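Local coordinates for protein UDP-glucose 6-dehydrogenase (Pyrobaculum islandicum, PDB 3VTF) that probably catalyses the NAD-dependent oxidation of UDP-glucose to UDP-glucuronate, using two molecules of NAD+ for each sugar nucleotide, at residues V404-A409 against R427-A432; Y370-M375 against W410-G415. All blocks are in the same frame, centred on the assembly; numbering follows the deposited sequence.

Contact 1: V404-A409 against R427-A432; sequences VIIATA and RYVKKA
Ala409 and Arg427 bring the two backbones closest, their CA atoms 5.7 Å apart, where the turn after strand 403-406 meets the start of the loop after strand 422-425. The polar tie is one bond from a side chain to the backbone. Arg427 NE donates to Ala407 O at 2.8 Å, and the bond is nearly straight at 172°. The oxygen lies in the guanidinium plane, but the N-H reaches it from well above the carbonyl plane. Arg427 bends at CG (chi2 -70°), which lays CG and CD along the Ala407 carbonyl before NE reaches it. The two guanidinium ends are also engaged. NH2 bonds to Gly279 O, and the side chain touches the bound UDP-glucose, so the Ala407 bond helps to fix a residue of the substrate pocket. The remaining contacts are apolar. Ile406 CD1 touches Ala432 CB at 3.8 Å, and Ile406 CG2 meets Val429 CG2 at 4.0 Å. Ala409 CB rests on Arg427 CB at 3.9 Å. Ala432 N bonds to Val429 O at 3.0 Å, in a short 3-10 turn. Asp425 takes the backbone N-H groups of both Arg427 and Val429, which shapes the loop as it leaves the strand. Strand 403-406 lies between strands 335-339 and 422-425 of the parallel sheet, with Val404 against helix 394-400 and Ile405 against helix 354-364.

Contact 2: Y370-M375 against W410-G415; sequences YVHDPM and WPQYEG
Asp373 accepts the indole N-H of Trp410 on a carboxylate that also gathers four backbone N-H groups. Trp410 NE1 to Asp373 OD1 is 2.7 Å, but the bond is bent, at 131°. The indole and carboxylate planes stand almost at right angles, and the N-H comes from above the carboxylate plane. OD1 also accepts from Leu341 N and Ala342 N. Asp373 OD2 takes Met375 N at 2.8 Å, which makes an Asx turn, and Ala376 N. So many donors would probably favour the charged carboxylate. Segment 370-375 is the end of strand 368-372 and the loop after it; 410-415 belongs to the loop that follows strand 403-406, in the Rossmann-like UDP-binding domain. In such parallel sheets the C-terminal strand ends usually carry the ligand-binding loops. Pro374 lies over one face of the Trp410 indole, its CD above the five-membered ring in a CH-pi contact. Met375 SD approaches the indole edge, 3.7 Å from Trp410 CH2. His372 ND1 and Tyr413 OH share a hydrogen bond of 2.7 Å. His372 CG is anti to the backbone N (chi1 171°), which carries the ring toward Tyr413; rotation about CB-CG turns ND1 to the hydroxyl. The two rings meet rim to rim, with planes 57° apart. Gln412 comes from opposite His372 and slides past Pro374, its OE1 3.3 Å from Pro374 CG and its NE2 3.6 Å from His372 CE1.

How the contacts relate
Segment 370-375 begins in strand 368-372 and runs past its end. The chain then passes through helix 377-384, strand 389-390 and helix 394-400 before strand 403-406, whose end begins 404-409. The next residues, 410-415, return to 370-375, and contact 2 closes this longer loop. After strand 422-425 the chain reaches 427-432, where contact 1 closes the shorter one. The two loops cross, because their segments alternate along the chain. Residues 404-415 form one continuous piece that serves both contacts. The two contacts also touch directly: Glu414 makes weak hydrogen bonds to the backbone N of Lys430 and Lys431. Together they tie the ends of strands 368-372, 403-406 and 422-425 in one sheet.

Contact 1: V404-A409 against R427-A432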
ATOM      1  N   VAL A 404      21.092  23.149  -7.900  1.00 30.85           N
ATOM      2  CA  VAL A 404      20.139  23.275  -6.816  1.00 27.02           C
ATOM      3  C   VAL A 404      19.389  21.909  -6.615  1.00 28.04           C
ATOM      4  O   VAL A 404      19.151  21.137  -7.546  1.00 25.22           O
ATOM      5  CB  VAL A 404      19.173  24.479  -7.035  1.00 28.95           C
ATOM      6  CG1 VAL A 404      18.184  24.163  -8.137  1.00 29.56           C
ATOM      7  CG2 VAL A 404      18.327  24.750  -5.809  1.00 32.11           C
ATOM      8  N   ILE A 405      19.020  21.639  -5.376  1.00 27.49           N
ATOM      9  CA  ILE A 405      18.190  20.466  -5.082  1.00 25.79           C
ATOM     10  C   ILE A 405      16.970  21.009  -4.422  1.00 23.95           C
ATOM     11  O   ILE A 405      17.092  21.769  -3.422  1.00 27.24           O
ATOM     12  CB  ILE A 405      18.925  19.483  -4.100  1.00 26.49           C
ATOM     13  CG1 ILE A 405      20.101  18.809  -4.804  1.00 28.89           C
ATOM     14  CG2 ILE A 405      17.938  18.426  -3.599  1.00 23.55           C
ATOM     15  CD1 ILE A 405      21.111  18.010  -3.925  1.00 27.11           C
ATOM     16  N   ILE A 406      15.825  20.652  -4.978  1.00 22.91           N
ATOM     17  CA  ILE A 406      14.528  21.048  -4.475  1.00 23.86           C
ATOM     18  C   ILE A 406      14.109  19.981  -3.456  1.00 26.55           C
ATOM     19  O   ILE A 406      13.906  18.842  -3.848  1.00 22.80           O
ATOM     20  CB  ILE A 406      13.486  21.108  -5.598  1.00 24.91           C
ATOM     21  CG1 ILE A 406      13.939  22.101  -6.753  1.00 23.56           C
ATOM     22  CG2 ILE A 406      12.098  21.504  -5.022  1.00 21.73           C
ATOM     23  CD1 ILE A 406      12.867  22.164  -7.884  1.00 23.32           C
ATOM     24  N   ALA A 407      13.964  20.359  -2.178  1.00 24.46           N
ATOM     25  CA  ALA A 407      13.733  19.380  -1.111  1.00 22.48           C
ATOM     26  C   ALA A 407      12.379  19.510  -0.422  1.00 24.45           C
ATOM     27  O   ALA A 407      11.934  18.571   0.234  1.00 23.28           O
ATOM     28  CB  ALA A 407      14.913  19.451  -0.069  1.00 23.56           C
ATOM     29  N   THR A 408      11.643  20.615  -0.643  1.00 22.10           N
ATOM     30  CA  THR A 408      10.275  20.725  -0.148  1.00 19.49           C
ATOM     31  C   THR A 408       9.482  21.545  -1.188  1.00 22.66           C
ATOM     32  O   THR A 408       9.938  22.559  -1.636  1.00 26.43           O
ATOM     33  CB  THR A 408      10.236  21.559   1.142  1.00 26.68           C
ATOM     34  OG1 THR A 408      11.211  21.086   2.069  1.00 27.65           O
ATOM     35  CG2 THR A 408       8.827  21.516   1.817  1.00 24.21           C
ATOM     36  N   ALA A 409       8.378  21.021  -1.645  1.00 22.99           N
ATOM     37  CA  ALA A 409       7.619  21.669  -2.740  1.00 27.31           C
ATOM     38  C   ALA A 409       6.753  22.785  -2.143  1.00 26.52           C
ATOM     39  O   ALA A 409       5.561  22.666  -2.102  1.00 25.15           O
ATOM     40  CB  ALA A 409       6.737  20.648  -3.437  1.00 30.41           C
ATOM     41  N   ARG A 427      11.125  16.741  -5.228  1.00 21.42           N
ATOM     42  CA  ARG A 427       9.703  16.822  -4.902  1.00 25.75           C
ATOM     43  C   ARG A 427       8.682  16.978  -6.048  1.00 27.67           C
ATOM     44  O   ARG A 427       7.521  17.163  -5.763  1.00 26.56           O
ATOM     45  CB  ARG A 427       9.455  17.911  -3.860  1.00 22.61           C
ATOM     46  CG  ARG A 427      10.203  17.702  -2.571  1.00 24.62           C
ATOM     47  CD  ARG A 427       9.648  16.529  -1.785  1.00 23.80           C
ATOM     48  NE  ARG A 427      10.362  16.355  -0.533  1.00 22.41           N
ATOM     49  CZ  ARG A 427      10.368  15.240   0.178  1.00 22.94           C
ATOM     50  NH1 ARG A 427       9.713  14.183  -0.230  1.00 21.32           N
ATOM     51  NH2 ARG A 427      11.048  15.187   1.301  1.00 22.59           N
ATOM     52  N   TYR A 428       9.107  16.867  -7.306  1.00 22.55           N
ATOM     53  CA  TYR A 428       8.223  17.069  -8.454  1.00 23.07           C
ATOM     54  C   TYR A 428       7.633  18.458  -8.607  1.00 27.60           C
ATOM     55  O   TYR A 428       6.509  18.695  -8.234  1.00 27.25           O
ATOM     56  CB  TYR A 428       7.108  16.037  -8.492  1.00 22.67           C
ATOM     57  CG  TYR A 428       6.584  15.741  -9.863  1.00 25.72           C
ATOM     58  CD1 TYR A 428       7.221  14.839 -10.680  1.00 27.74           C
ATOM     59  CD2 TYR A 428       5.438  16.343 -10.334  1.00 30.17           C
ATOM     60  CE1 TYR A 428       6.747  14.549 -11.931  1.00 27.71           C
ATOM     61  CE2 TYR A 428       4.958  16.067 -11.593  1.00 33.30           C
ATOM     62  CZ  TYR A 428       5.621  15.171 -12.391  1.00 35.91           C
ATOM     63  OH  TYR A 428       5.156  14.867 -13.636  1.00 32.18           O
ATOM     64  N   VAL A 429       8.450  19.390  -9.079  1.00 27.61           N
ATOM     65  CA  VAL A 429       7.974  20.711  -9.447  1.00 29.92           C
ATOM     66  C   VAL A 429       8.010  20.878 -10.974  1.00 27.70           C
ATOM     67  O   VAL A 429       9.069  20.952 -11.556  1.00 25.82           O
ATOM     68  CB  VAL A 429       8.833  21.780  -8.758  1.00 30.46           C
ATOM     69  CG1 VAL A 429       8.391  23.172  -9.142  1.00 32.22           C
ATOM     70  CG2 VAL A 429       8.796  21.594  -7.252  1.00 28.41           C
ATOM     71  N   LYS A 430       6.837  20.970 -11.598  1.00 28.84           N
ATOM     72  CA  LYS A 430       6.694  20.893 -13.079  1.00 33.88           C
ATOM     73  C   LYS A 430       7.486  22.009 -13.782  1.00 33.00           C
ATOM     74  O   LYS A 430       8.193  21.759 -14.774  1.00 31.14           O
ATOM     75  CB  LYS A 430       5.192  20.972 -13.506  1.00 43.51           C
ATOM     76  CG  LYS A 430       4.293  19.820 -13.025  1.00 50.48           C
ATOM     77  CD  LYS A 430       3.288  19.400 -14.089  1.00 57.11           C
ATOM     78  CE  LYS A 430       2.770  17.977 -13.864  1.00 61.42           C
ATOM     79  NZ  LYS A 430       1.763  17.902 -12.764  1.00 64.58           N
ATOM     80  N   LYS A 431       7.443  23.200 -13.200  1.00 33.18           N
ATOM     81  CA  LYS A 431       8.184  24.357 -13.736  1.00 34.86           C
ATOM     82  C   LYS A 431       9.690  24.159 -13.843  1.00 32.82           C
ATOM     83  O   LYS A 431      10.325  24.713 -14.795  1.00 28.83           O
ATOM     84  CB  LYS A 431       7.870  25.678 -13.032  1.00 40.67           C
ATOM     85  CG  LYS A 431       7.744  26.814 -14.111  1.00 40.38           C
ATOM     86  CD  LYS A 431       7.739  28.178 -13.500  1.00 39.70           C
ATOM     87  CE  LYS A 431       7.870  29.336 -14.494  1.00 31.51           C
ATOM     88  NZ  LYS A 431       9.309  29.605 -14.508  1.00 30.80           N
ATOM     89  N   ALA A 432      10.271  23.341 -12.970  1.00 26.05           N
ATOM     90  CA  ALA A 432      11.719  23.132 -12.919  1.00 27.01           C
ATOM     91  C   ALA A 432      12.290  22.438 -14.162  1.00 22.43           C
ATOM     92  O   ALA A 432      13.469  22.467 -14.394  1.00 26.15           O
ATOM     93  CB  ALA A 432      12.135  22.409 -11.648  1.00 24.98           C
TER

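Contact 2: Y370-M375 against W410-G415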
ATOM      1  N   TYR A 370      23.957  27.077   0.000  1.00 29.00           N
ATOM      2  CA  TYR A 370      22.973  28.107   0.225  1.00 31.32           C
ATOM      3  C   TYR A 370      21.677  27.394   0.471  1.00 32.48           C
ATOM      4  O   TYR A 370      21.375  26.373  -0.200  1.00 34.05           O
ATOM      5  CB  TYR A 370      22.832  28.967  -1.022  1.00 30.63           C
ATOM      6  CG  TYR A 370      24.132  29.623  -1.376  1.00 34.43           C
ATOM      7  CD1 TYR A 370      24.335  31.013  -1.135  1.00 39.04           C
ATOM      8  CD2 TYR A 370      25.165  28.880  -1.949  1.00 35.88           C
ATOM      9  CE1 TYR A 370      25.570  31.619  -1.453  1.00 43.92           C
ATOM     10  CE2 TYR A 370      26.391  29.464  -2.271  1.00 42.87           C
ATOM     11  CZ  TYR A 370      26.592  30.826  -2.026  1.00 46.70           C
ATOM     12  OH  TYR A 370      27.813  31.324  -2.409  1.00 50.65           O
ATOM     13  N   VAL A 371      20.864  27.928   1.369  1.00 31.80           N
ATOM     14  CA  VAL A 371      19.557  27.351   1.638  1.00 30.02           C
ATOM     15  C   VAL A 371      18.466  28.408   1.694  1.00 32.99           C
ATOM     16  O   VAL A 371      18.733  29.554   1.983  1.00 34.68           O
ATOM     17  CB  VAL A 371      19.545  26.550   2.960  1.00 31.18           C
ATOM     18  CG1 VAL A 371      20.641  25.509   2.965  1.00 28.82           C
ATOM     19  CG2 VAL A 371      19.660  27.476   4.152  1.00 29.06           C
ATOM     20  N   HIS A 372      17.241  28.010   1.399  1.00 28.46           N
ATOM     21  CA  HIS A 372      16.077  28.833   1.624  1.00 31.65           C
ATOM     22  C   HIS A 372      14.910  28.021   2.101  1.00 31.25           C
ATOM     23  O   HIS A 372      14.776  26.861   1.744  1.00 28.94           O
ATOM     24  CB  HIS A 372      15.668  29.569   0.355  1.00 29.69           C
ATOM     25  CG  HIS A 372      14.337  30.266   0.465  1.00 31.85           C
ATOM     26  ND1 HIS A 372      13.198  29.687   0.110  1.00 29.44           N
ATOM     27  CD2 HIS A 372      14.005  31.523   0.928  1.00 29.02           C
ATOM     28  CE1 HIS A 372      12.187  30.526   0.321  1.00 29.26           C
ATOM     29  NE2 HIS A 372      12.682  31.647   0.823  1.00 30.45           N
ATOM     30  N   ASP A 373      14.048  28.620   2.911  1.00 28.83           N
ATOM     31  CA  ASP A 373      12.723  28.076   3.177  1.00 28.05           C
ATOM     32  C   ASP A 373      11.794  29.225   3.479  1.00 31.22           C
ATOM     33  O   ASP A 373      12.202  30.165   4.108  1.00 33.59           O
ATOM     34  CB  ASP A 373      12.753  27.101   4.358  1.00 30.66           C
ATOM     35  CG  ASP A 373      11.464  26.336   4.518  1.00 28.45           C
ATOM     36  OD1 ASP A 373      11.361  25.230   3.985  1.00 29.68           O
ATOM     37  OD2 ASP A 373      10.546  26.847   5.157  1.00 28.19           O
ATOM     38  N   PRO A 374      10.538  29.175   3.076  1.00 34.59           N
ATOM     39  CA  PRO A 374       9.720  30.335   3.454  1.00 32.94           C
ATOM     40  C   PRO A 374       9.455  30.467   4.963  1.00 42.67           C
ATOM     41  O   PRO A 374       9.117  31.575   5.400  1.00 32.85           O
ATOM     42  CB  PRO A 374       8.376  30.061   2.746  1.00 31.43           C
ATOM     43  CG  PRO A 374       8.780  29.167   1.542  1.00 35.40           C
ATOM     44  CD  PRO A 374       9.794  28.233   2.225  1.00 31.36           C
ATOM     45  N   MET A 375       9.505  29.372   5.746  1.00 36.85           N
ATOM     46  CA  MET A 375       9.252  29.481   7.189  1.00 38.19           C
ATOM     47  C   MET A 375      10.341  28.917   8.094  1.00 42.76           C
ATOM     48  O   MET A 375      10.524  29.385   9.199  1.00 35.48           O
ATOM     49  CB  MET A 375       7.943  28.842   7.561  1.00 36.18           C
ATOM     50  CG  MET A 375       6.749  29.502   6.918  1.00 47.38           C
ATOM     51  SD  MET A 375       5.303  28.606   7.477  1.00 45.18           S
ATOM     52  CE  MET A 375       5.204  29.268   9.171  1.00 51.35           C
ATOM     53  N   TRP A 410       7.381  23.857  -1.639  1.00 26.21           N
ATOM     54  CA  TRP A 410       6.596  25.054  -1.204  1.00 32.07           C
ATOM     55  C   TRP A 410       5.893  25.587  -2.485  1.00 34.22           C
ATOM     56  O   TRP A 410       6.569  25.685  -3.497  1.00 29.75           O
ATOM     57  CB  TRP A 410       7.547  26.107  -0.670  1.00 28.45           C
ATOM     58  CG  TRP A 410       7.969  25.779   0.728  1.00 35.50           C
ATOM     59  CD1 TRP A 410       9.113  25.103   1.170  1.00 30.66           C
ATOM     60  CD2 TRP A 410       7.211  26.129   1.935  1.00 33.36           C
ATOM     61  NE1 TRP A 410       9.102  24.992   2.527  1.00 33.54           N
ATOM     62  CE2 TRP A 410       7.963  25.602   3.050  1.00 38.00           C
ATOM     63  CE3 TRP A 410       6.026  26.843   2.172  1.00 37.94           C
ATOM     64  CZ2 TRP A 410       7.534  25.784   4.379  1.00 37.79           C
ATOM     65  CZ3 TRP A 410       5.605  27.040   3.501  1.00 38.17           C
ATOM     66  CH2 TRP A 410       6.351  26.519   4.578  1.00 35.48           C
ATOM     67  N   PRO A 411       4.577  25.938  -2.431  1.00 31.97           N
ATOM     68  CA  PRO A 411       3.884  26.478  -3.618  1.00 34.52           C
ATOM     69  C   PRO A 411       4.637  27.637  -4.273  1.00 36.49           C
ATOM     70  O   PRO A 411       4.669  27.682  -5.537  1.00 33.09           O
ATOM     71  CB  PRO A 411       2.489  26.890  -3.069  1.00 40.58           C
ATOM     72  CG  PRO A 411       2.280  25.928  -1.898  1.00 39.43           C
ATOM     73  CD  PRO A 411       3.654  25.826  -1.275  1.00 35.35           C
ATOM     74  N   GLN A 412       5.313  28.505  -3.495  1.00 30.11           N
ATOM     75  CA  GLN A 412       6.047  29.573  -4.175  1.00 35.10           C
ATOM     76  C   GLN A 412       7.186  29.086  -5.083  1.00 36.25           C
ATOM     77  O   GLN A 412       7.754  29.846  -5.906  1.00 32.33           O
ATOM     78  CB  GLN A 412       6.588  30.599  -3.182  1.00 37.62           C
ATOM     79  CG  GLN A 412       7.786  30.189  -2.327  1.00 37.84           C
ATOM     80  CD  GLN A 412       7.956  31.138  -1.121  1.00 45.08           C
ATOM     81  OE1 GLN A 412       7.029  31.260  -0.302  1.00 45.74           O
ATOM     82  NE2 GLN A 412       9.116  31.799  -1.002  1.00 35.61           N
ATOM     83  N   TYR A 413       7.612  27.849  -4.907  1.00 29.28           N
ATOM     84  CA  TYR A 413       8.675  27.296  -5.736  1.00 30.08           C
ATOM     85  C   TYR A 413       8.237  27.015  -7.181  1.00 28.69           C
ATOM     86  O   TYR A 413       9.041  26.959  -8.077  1.00 26.63           O
ATOM     87  CB  TYR A 413       9.352  26.087  -5.082  1.00 26.45           C
ATOM     88  CG  TYR A 413      10.134  26.416  -3.826  1.00 26.37           C
ATOM     89  CD1 TYR A 413      10.436  27.718  -3.488  1.00 26.22           C
ATOM     90  CD2 TYR A 413      10.563  25.412  -2.981  1.00 27.80           C
ATOM     91  CE1 TYR A 413      11.144  28.014  -2.353  1.00 27.33           C
ATOM     92  CE2 TYR A 413      11.272  25.700  -1.846  1.00 25.54           C
ATOM     93  CZ  TYR A 413      11.552  26.994  -1.537  1.00 27.95           C
ATOM     94  OH  TYR A 413      12.253  27.260  -0.413  1.00 30.50           O
ATOM     95  N   GLU A 414       6.953  26.784  -7.369  1.00 31.87           N
ATOM     96  CA  GLU A 414       6.413  26.464  -8.671  1.00 37.45           C
ATOM     97  C   GLU A 414       6.536  27.621  -9.664  1.00 42.36           C
ATOM     98  O   GLU A 414       6.483  27.424 -10.857  1.00 49.11           O
ATOM     99  CB  GLU A 414       4.986  25.954  -8.549  1.00 39.60           C
ATOM    100  CG  GLU A 414       4.909  24.462  -8.294  1.00 49.09           C
ATOM    101  CD  GLU A 414       5.071  23.633  -9.554  1.00 51.17           C
ATOM    102  OE1 GLU A 414       5.608  24.137 -10.585  1.00 47.82           O
ATOM    103  OE2 GLU A 414       4.638  22.470  -9.517  1.00 49.86           O
ATOM    104  N   GLY A 415       6.647  28.828  -9.147  1.00 42.13           N
ATOM    105  CA  GLY A 415       6.710  30.010  -9.965  1.00 43.23           C
ATOM    106  C   GLY A 415       8.080  30.594 -10.181  1.00 44.47           C
ATOM    107  O   GLY A 415       8.184  31.702 -10.665  1.00 42.64           O
TER